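Local atomic coordinates of DegT/DnrJ/EryC1/StrS aminotransferase (Brucella abortus 2308, PDB entry 4QGR), a protein that binds pyridoxal 5'-phosphate and probably works as a transaminase of the DegT/DnrJ/EryC1/StrS family. Residues A[299-304]-A[350-355]. Sequence-based numbering, arbitrary orientation.
Sequences SIESEN and PSRILS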
loop_
_atom_site.group_PDB
_atom_site.type_symbol
_atom_site.label_atom_id
_atom_site.label_comp_id
_atom_site.label_asym_id
_atom_site.label_seq_id
_atom_site.Cartn_x
_atom_site.Cartn_y
_atom_site.Cartn_z
ATOM N N SER A 299 23.190 16.295 -6.903
ATOM C CA SER A 299 23.831 15.402 -7.840
ATOM C C SER A 299 24.800 16.132 -8.774
ATOM O O SER A 299 24.381 17.034 -9.531
ATOM C CB SER A 299 22.775 14.673 -8.654
ATOM O OG SER A 299 21.952 13.833 -7.822
ATOM N N ILE A 300 26.046 15.669 -8.757
ATOM C CA ILE A 300 27.145 16.201 -9.563
ATOM C C ILE A 300 27.552 15.164 -10.602
ATOM O O ILE A 300 27.120 14.022 -10.529
ATOM C CB ILE A 300 28.377 16.560 -8.715
ATOM C CG1 ILE A 300 28.924 15.318 -8.006
ATOM C CG2 ILE A 300 27.977 17.652 -7.746
ATOM C CD1 ILE A 300 30.342 15.387 -7.548
ATOM N N GLU A 301 28.362 15.563 -11.569
ATOM C CA GLU A 301 29.043 14.605 -12.424
ATOM C C GLU A 301 30.528 14.837 -12.321
ATOM O O GLU A 301 30.981 15.965 -12.294
ATOM C CB GLU A 301 28.597 14.702 -13.880
ATOM C CG GLU A 301 27.117 14.476 -14.096
ATOM C CD GLU A 301 26.662 14.919 -15.473
ATOM O OE1 GLU A 301 27.412 14.730 -16.431
ATOM O OE2 GLU A 301 25.564 15.460 -15.587
ATOM N N SER A 302 31.295 13.764 -12.279
ATOM C CA SER A 302 32.737 13.846 -12.122
ATOM C C SER A 302 33.481 12.895 -13.039
ATOM O O SER A 302 33.020 11.788 -13.265
ATOM C CB SER A 302 33.090 13.498 -10.674
ATOM O OG SER A 302 34.481 13.507 -10.458
ATOM N N GLU A 303 34.639 13.338 -13.557
ATOM C CA GLU A 303 35.649 12.420 -14.108
ATOM C C GLU A 303 36.064 11.468 -12.981
ATOM O O GLU A 303 36.040 11.865 -11.813
ATOM C CB GLU A 303 36.888 13.175 -14.618
ATOM N N ASN A 304 36.434 10.231 -13.335
ATOM C CA ASN A 304 36.801 9.215 -12.354
ATOM C C ASN A 304 35.851 9.198 -11.158
ATOM O O ASN A 304 36.295 9.303 -9.996
ATOM C CB ASN A 304 38.238 9.446 -11.916
ATOM C CG ASN A 304 39.204 9.414 -13.088
ATOM O OD1 ASN A 304 39.934 10.373 -13.333
ATOM N ND2 ASN A 304 39.188 8.314 -13.836
ATOM N N PRO A 350 25.004 7.072 -15.553
ATOM C CA PRO A 350 25.455 6.174 -14.501
ATOM C C PRO A 350 26.963 6.035 -14.368
ATOM O O PRO A 350 27.429 5.636 -13.295
ATOM C CB PRO A 350 24.821 4.819 -14.873
ATOM C CG PRO A 350 23.616 5.174 -15.667
ATOM C CD PRO A 350 24.056 6.396 -16.446
ATOM N N SER A 351 27.740 6.373 -15.398
ATOM C CA SER A 351 29.185 6.249 -15.294
ATOM C C SER A 351 29.836 7.468 -14.680
ATOM O O SER A 351 31.021 7.418 -14.370
ATOM C CB SER A 351 29.825 5.962 -16.663
ATOM O OG SER A 351 29.680 7.076 -17.544
ATOM N N ARG A 352 29.085 8.563 -14.520
ATOM C CA ARG A 352 29.681 9.803 -14.049
ATOM C C ARG A 352 28.921 10.562 -12.955
ATOM O O ARG A 352 29.494 11.452 -12.353
ATOM C CB ARG A 352 29.974 10.728 -15.233
ATOM C CG ARG A 352 28.759 11.159 -16.026
ATOM C CD ARG A 352 29.119 11.955 -17.320
ATOM N NE ARG A 352 27.890 12.556 -17.893
ATOM C CZ ARG A 352 27.185 12.089 -18.943
ATOM N NH1 ARG A 352 27.589 11.031 -19.621
ATOM N NH2 ARG A 352 26.084 12.720 -19.363
ATOM N N ILE A 353 27.667 10.215 -12.692
ATOM C CA ILE A 353 26.859 10.942 -11.688
ATOM C C ILE A 353 27.148 10.475 -10.261
ATOM O O ILE A 353 27.502 9.309 -10.027
ATOM C CB ILE A 353 25.364 10.817 -12.024
ATOM C CG1 ILE A 353 24.561 11.974 -11.413
ATOM C CG2 ILE A 353 24.828 9.427 -11.682
ATOM C CD1 ILE A 353 23.162 12.087 -11.980
ATOM N N LEU A 354 26.985 11.379 -9.303
ATOM C CA LEU A 354 27.122 11.050 -7.884
ATOM C C LEU A 354 26.347 12.035 -7.037
ATOM O O LEU A 354 26.358 13.221 -7.328
ATOM C CB LEU A 354 28.600 11.083 -7.503
ATOM C CG LEU A 354 28.922 10.605 -6.069
ATOM C CD1 LEU A 354 28.540 9.144 -5.863
ATOM C CD2 LEU A 354 30.390 10.832 -5.746
ATOM N N SER A 355 25.609 11.534 -6.045
ATOM C CA SER A 355 24.884 12.390 -5.129
ATOM C C SER A 355 25.609 12.538 -3.786
ATOM O O SER A 355 26.156 11.582 -3.261
ATOM C CB SER A 355 23.448 11.904 -4.936
ATOM O OG SER A 355 22.795 11.797 -6.205
HETATM O O HOH W 1 25.406 15.353 -18.475
HETATM O O HOH W 2 33.341 9.038 -14.179
#
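Glu301 and Arg352 run side by side, pointing the same way, and meet in a salt bridge: Arg352 NE gives its N-H to Glu301 OE1 at 2.7 Å. The oxygen sits at the guanidinium edge, in its plane, whereas NE comes to the carboxylate from above, the two planes being turned 49° apart. Arg352 CG lies between the backbone N and the carbonyl carbon (chi1 62°), from where the extended chain carries NE alongside Glu301. A water lies 2.9 Å from both Glu301 OE2 and Arg352 NH2, bridging the pair and accepting from NH2. OE2 is also held by Tyr116 OH, with a long, weak ion pair to Lys283.

At the other end, on the same face as Glu301, the hydroxyls of Ser299 and Ser355 share a hydrogen bond, OG to OG 2.7 Å. Ile353 lies between these two polar contacts, its CD1 4.2 Å from Ser299 CB. On the opposite face Ile300 CG1 packs 4.3 Å from Leu354 CB, and helix 305-314 adds Leu308 against Ile300 and Leu312 against Leu354.

Two backbone bonds join Ile300 and Leu354, N to O in each direction. Beyond the paired strands, Ser302 N still reaches Arg352 O (2.9 Å), and a second water links the carbonyls of Ser302 and Ser351. Ser302 OG binds Glu303 O and His378 NE2.

The Ser299 side chain is about 7 Å from that of Gln173, which binds pyridoxal 5'-phosphate. This two-stranded antiparallel sheet, its Ile300/Leu354 face on helix 305-314, stands apart from the large mixed sheet, consistent with the C-terminal small domain of fold-type I aminotransferases.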